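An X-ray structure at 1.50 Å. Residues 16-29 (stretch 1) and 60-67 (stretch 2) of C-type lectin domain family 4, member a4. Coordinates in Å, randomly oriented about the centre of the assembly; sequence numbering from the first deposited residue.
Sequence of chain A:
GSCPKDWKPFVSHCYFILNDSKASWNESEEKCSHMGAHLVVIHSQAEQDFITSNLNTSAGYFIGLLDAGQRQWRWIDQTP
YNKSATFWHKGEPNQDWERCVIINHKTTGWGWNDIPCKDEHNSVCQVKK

Stretch 1 16-29: FILNDSKASWNESE
Stretch 2 (60-67) GYFIGLLD

A tryptophan at the start of a helix can pack on a strand and still satisfy its indole nitrogen, provided its rotamer reaches a backbone carbonyl. This contact in a C-type lectin domain is a worked example. Stretch 1 is already in a strand at F16, turns a corner at D20, continues extended through S21 to A23, and enters a helix at W25. Stretch 2 is extended through Y61 and F62, turns at G64 (phi/psi -87/41°) and is extended again through L66 and D67. Helix 25-29 and strand 61-63 have axes 9.3 Å apart at closest approach, their N-to-C directions at 76°; in register, W25 and F62 have CA atoms 6.6 Å apart.

S24 (phi/psi -61/170°) is the N-cap. Its p rotamer (72°) brings S24 OG to accept from E27 N at 3.2 Å, while S24 N donates to E27 OE1, also at 3.2 Å, so that cap and third helical residue bind reciprocally. The m rotamer of S28 turns S28 OG back along the helix to donate to S24 O at 2.8 Å, the same oxygen that receives S28 N at 2.8 Å.

W25 is t (-173°) with chi2 94°. Its CA-to-CB bond points sideways, and the indole extends along stretch 2 until W25 NE1 donates to I63 O at 3.1 Å, with an N-H...O angle of 154°. That oxygen lies near the ring plane, as an indole N-H requires. One ring face is thereby left for L66, whose CA-to-CB bond points toward stretch 1; with chi1 m (-60°) and chi2 t (169°), L66 CD2 sits 3.8 Å from the centroid of the W25 six-membered ring, 22° off the normal.

The CA-to-CB bond of F62 also points toward stretch 1. Its m rotamer (chi1 -84°, chi2 -57°) presents a face to W25: W25 CB stands 4.0 Å from the F62 ring centroid, 11° off the normal, and the indole edge follows, its five-membered ring 5.2 Å from the F62 ring between centroids with planes at 85°. F62 CE2 lies 3.4 Å from A23 O, which is near the ring plane, and 3.4 Å from W25 N.

A smaller contact forms at Y61. Its CA-to-CB bond points sideways, but with chi1 m (-60°) and chi2 -99° the end of the side chain comes nearer to stretch 1. I17, m,m, places CG2 3.6 Å from Y61 CE1. N19 (chi1 -83°, chi2 150°) directs ND2 to donate to Y61 OH at 3.0 Å, angle 147°, near the tyrosine ring plane.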

# COMPACT_ATOMS: atom_id res chain seq x y z
N PHE A 16 2.53 9.27 -4.21
CA PHE A 16 1.58 10.25 -3.70
C PHE A 16 0.92 9.68 -2.46
O PHE A 16 0.38 8.57 -2.50
CB PHE A 16 0.52 10.59 -4.75
CG PHE A 16 -0.37 11.74 -4.35
CD1 PHE A 16 0.05 13.05 -4.50
CD2 PHE A 16 -1.63 11.50 -3.82
CE1 PHE A 16 -0.77 14.11 -4.13
CE2 PHE A 16 -2.46 12.55 -3.45
CZ PHE A 16 -2.03 13.85 -3.60
N ILE A 17 0.96 10.44 -1.38
CA ILE A 17 0.37 10.03 -0.12
C ILE A 17 -1.02 10.65 -0.04
O ILE A 17 -1.16 11.86 0.10
CB ILE A 17 1.22 10.47 1.10
CG1 ILE A 17 2.71 10.12 0.89
CG2 ILE A 17 0.64 9.91 2.39
CD1 ILE A 17 3.03 8.64 0.72
N LEU A 18 -2.04 9.80 -0.16
CA LEU A 18 -3.42 10.26 -0.22
C LEU A 18 -3.94 10.42 1.21
O LEU A 18 -4.47 9.48 1.80
CB LEU A 18 -4.27 9.27 -1.03
CG LEU A 18 -5.42 9.81 -1.87
CD1 LEU A 18 -5.88 8.76 -2.87
CD2 LEU A 18 -6.56 10.27 -0.99
N ASN A 19 -3.75 11.63 1.73
CA ASN A 19 -4.05 11.99 3.12
C ASN A 19 -5.35 12.78 3.29
O ASN A 19 -5.86 12.87 4.40
CB ASN A 19 -2.92 12.86 3.69
CG ASN A 19 -1.73 12.05 4.19
OD1 ASN A 19 -0.60 12.53 4.15
ND2 ASN A 19 -1.99 10.85 4.70
N ASP A 20 -5.86 13.37 2.21
CA ASP A 20 -6.93 14.38 2.33
C ASP A 20 -8.32 13.79 2.55
O ASP A 20 -9.27 14.50 2.92
CB ASP A 20 -6.91 15.38 1.15
CG ASP A 20 -7.54 14.83 -0.13
OD1 ASP A 20 -8.06 13.69 -0.15
OD2 ASP A 20 -7.54 15.57 -1.13
N SER A 21 -8.43 12.48 2.33
CA SER A 21 -9.69 11.76 2.50
C SER A 21 -9.44 10.27 2.64
O SER A 21 -8.33 9.79 2.35
CB SER A 21 -10.63 12.03 1.32
OG SER A 21 -10.01 11.72 0.08
N LYS A 22 -10.46 9.55 3.09
CA LYS A 22 -10.41 8.09 3.19
C LYS A 22 -11.40 7.47 2.22
O LYS A 22 -12.39 8.10 1.83
CB LYS A 22 -10.70 7.63 4.62
CG LYS A 22 -9.68 8.08 5.65
CD LYS A 22 -10.08 7.60 7.03
CE LYS A 22 -9.17 8.18 8.10
NZ LYS A 22 -9.70 7.90 9.46
N ALA A 23 -11.13 6.23 1.83
CA ALA A 23 -11.95 5.53 0.86
C ALA A 23 -11.69 4.04 0.99
O ALA A 23 -10.64 3.64 1.52
CB ALA A 23 -11.63 6.00 -0.55
N SER A 24 -12.63 3.24 0.51
CA SER A 24 -12.43 1.79 0.38
C SER A 24 -11.27 1.46 -0.56
O SER A 24 -10.73 2.34 -1.25
CB SER A 24 -13.70 1.14 -0.18
OG SER A 24 -13.86 1.47 -1.55
N TRP A 25 -10.88 0.19 -0.59
CA TRP A 25 -9.80 -0.21 -1.49
C TRP A 25 -10.12 0.10 -2.93
O TRP A 25 -9.32 0.72 -3.63
CB TRP A 25 -9.44 -1.68 -1.30
CG TRP A 25 -8.22 -2.05 -2.09
CD1 TRP A 25 -6.89 -2.06 -1.66
CD2 TRP A 25 -8.17 -2.43 -3.50
NE1 TRP A 25 -6.06 -2.44 -2.68
CE2 TRP A 25 -6.76 -2.67 -3.81
CE3 TRP A 25 -9.13 -2.62 -4.50
CZ2 TRP A 25 -6.35 -3.05 -5.08
CZ3 TRP A 25 -8.70 -3.00 -5.77
CH2 TRP A 25 -7.34 -3.22 -6.05
N ASN A 26 -11.30 -0.32 -3.39
CA ASN A 26 -11.67 -0.10 -4.79
C ASN A 26 -11.75 1.39 -5.15
O ASN A 26 -11.26 1.81 -6.20
CB ASN A 26 -12.96 -0.85 -5.15
CG ASN A 26 -12.70 -2.29 -5.57
OD1 ASN A 26 -12.21 -2.56 -6.67
ND2 ASN A 26 -13.02 -3.23 -4.70
N GLU A 27 -12.32 2.20 -4.25
CA GLU A 27 -12.40 3.64 -4.47
C GLU A 27 -11.00 4.28 -4.48
O GLU A 27 -10.74 5.19 -5.27
CB GLU A 27 -13.29 4.31 -3.41
CG GLU A 27 -14.77 4.00 -3.55
CD GLU A 27 -15.57 4.36 -2.29
OE1 GLU A 27 -14.97 4.53 -1.20
OE2 GLU A 27 -16.81 4.46 -2.40
N SER A 28 -10.11 3.78 -3.62
CA SER A 28 -8.72 4.25 -3.57
C SER A 28 -7.97 3.95 -4.86
O SER A 28 -7.26 4.82 -5.38
CB SER A 28 -7.99 3.60 -2.38
OG SER A 28 -8.55 4.03 -1.16
N GLU A 29 -8.11 2.73 -5.36
CA GLU A 29 -7.50 2.37 -6.64
C GLU A 29 -8.03 3.23 -7.78
O GLU A 29 -7.27 3.60 -8.67
CB GLU A 29 -7.66 0.87 -6.94
CG GLU A 29 -7.19 0.42 -8.32
CD GLU A 29 -5.71 0.66 -8.61
OE1 GLU A 29 -4.95 1.05 -7.69
OE2 GLU A 29 -5.30 0.44 -9.77
N GLY A 60 -3.83 4.64 8.50
CA GLY A 60 -3.56 3.41 7.74
C GLY A 60 -3.65 3.66 6.26
O GLY A 60 -4.48 4.46 5.80
N TYR A 61 -2.82 2.97 5.48
CA TYR A 61 -2.70 3.26 4.06
C TYR A 61 -2.82 2.00 3.22
O TYR A 61 -2.00 1.08 3.34
CB TYR A 61 -1.35 3.94 3.77
CG TYR A 61 -1.15 5.24 4.52
CD1 TYR A 61 -1.38 6.45 3.88
CD2 TYR A 61 -0.73 5.26 5.85
CE1 TYR A 61 -1.22 7.66 4.56
CE2 TYR A 61 -0.56 6.46 6.54
CZ TYR A 61 -0.80 7.65 5.87
OH TYR A 61 -0.64 8.87 6.52
N PHE A 62 -3.83 1.96 2.35
CA PHE A 62 -3.98 0.84 1.42
C PHE A 62 -2.78 0.76 0.48
O PHE A 62 -2.28 1.80 0.00
CB PHE A 62 -5.25 0.99 0.57
CG PHE A 62 -6.49 0.49 1.24
CD1 PHE A 62 -6.58 -0.83 1.69
CD2 PHE A 62 -7.59 1.32 1.38
CE1 PHE A 62 -7.73 -1.31 2.30
CE2 PHE A 62 -8.75 0.84 1.98
CZ PHE A 62 -8.83 -0.46 2.44
N ILE A 63 -2.36 -0.47 0.23
CA ILE A 63 -1.37 -0.76 -0.81
C ILE A 63 -2.00 -1.67 -1.86
O ILE A 63 -3.14 -2.12 -1.69
CB ILE A 63 -0.08 -1.37 -0.22
CG1 ILE A 63 -0.33 -2.77 0.35
CG2 ILE A 63 0.50 -0.42 0.82
CD1 ILE A 63 0.91 -3.49 0.87
N GLY A 64 -1.29 -1.93 -2.95
CA GLY A 64 -1.84 -2.69 -4.06
C GLY A 64 -1.72 -4.20 -3.96
O GLY A 64 -1.42 -4.86 -4.96
N LEU A 65 -1.94 -4.75 -2.76
CA LEU A 65 -1.77 -6.18 -2.50
C LEU A 65 -3.12 -6.78 -2.13
O LEU A 65 -3.80 -6.25 -1.26
CB LEU A 65 -0.76 -6.39 -1.36
CG LEU A 65 -0.28 -7.82 -1.13
CD1 LEU A 65 0.45 -8.37 -2.35
CD2 LEU A 65 0.59 -7.91 0.11
N LEU A 66 -3.47 -7.88 -2.79
CA LEU A 66 -4.79 -8.51 -2.60
C LEU A 66 -4.69 -10.01 -2.40
O LEU A 66 -3.85 -10.65 -3.00
CB LEU A 66 -5.66 -8.27 -3.83
CG LEU A 66 -5.94 -6.82 -4.18
CD1 LEU A 66 -6.59 -6.76 -5.56
CD2 LEU A 66 -6.84 -6.18 -3.14
N ASP A 67 -5.57 -10.57 -1.58
CA ASP A 67 -5.65 -12.01 -1.42
C ASP A 67 -6.54 -12.58 -2.52
O ASP A 67 -7.76 -12.46 -2.44
CB ASP A 67 -6.22 -12.36 -0.05
CG ASP A 67 -6.28 -13.86 0.21
OD1 ASP A 67 -5.99 -14.66 -0.71
OD2 ASP A 67 -6.61 -14.24 1.34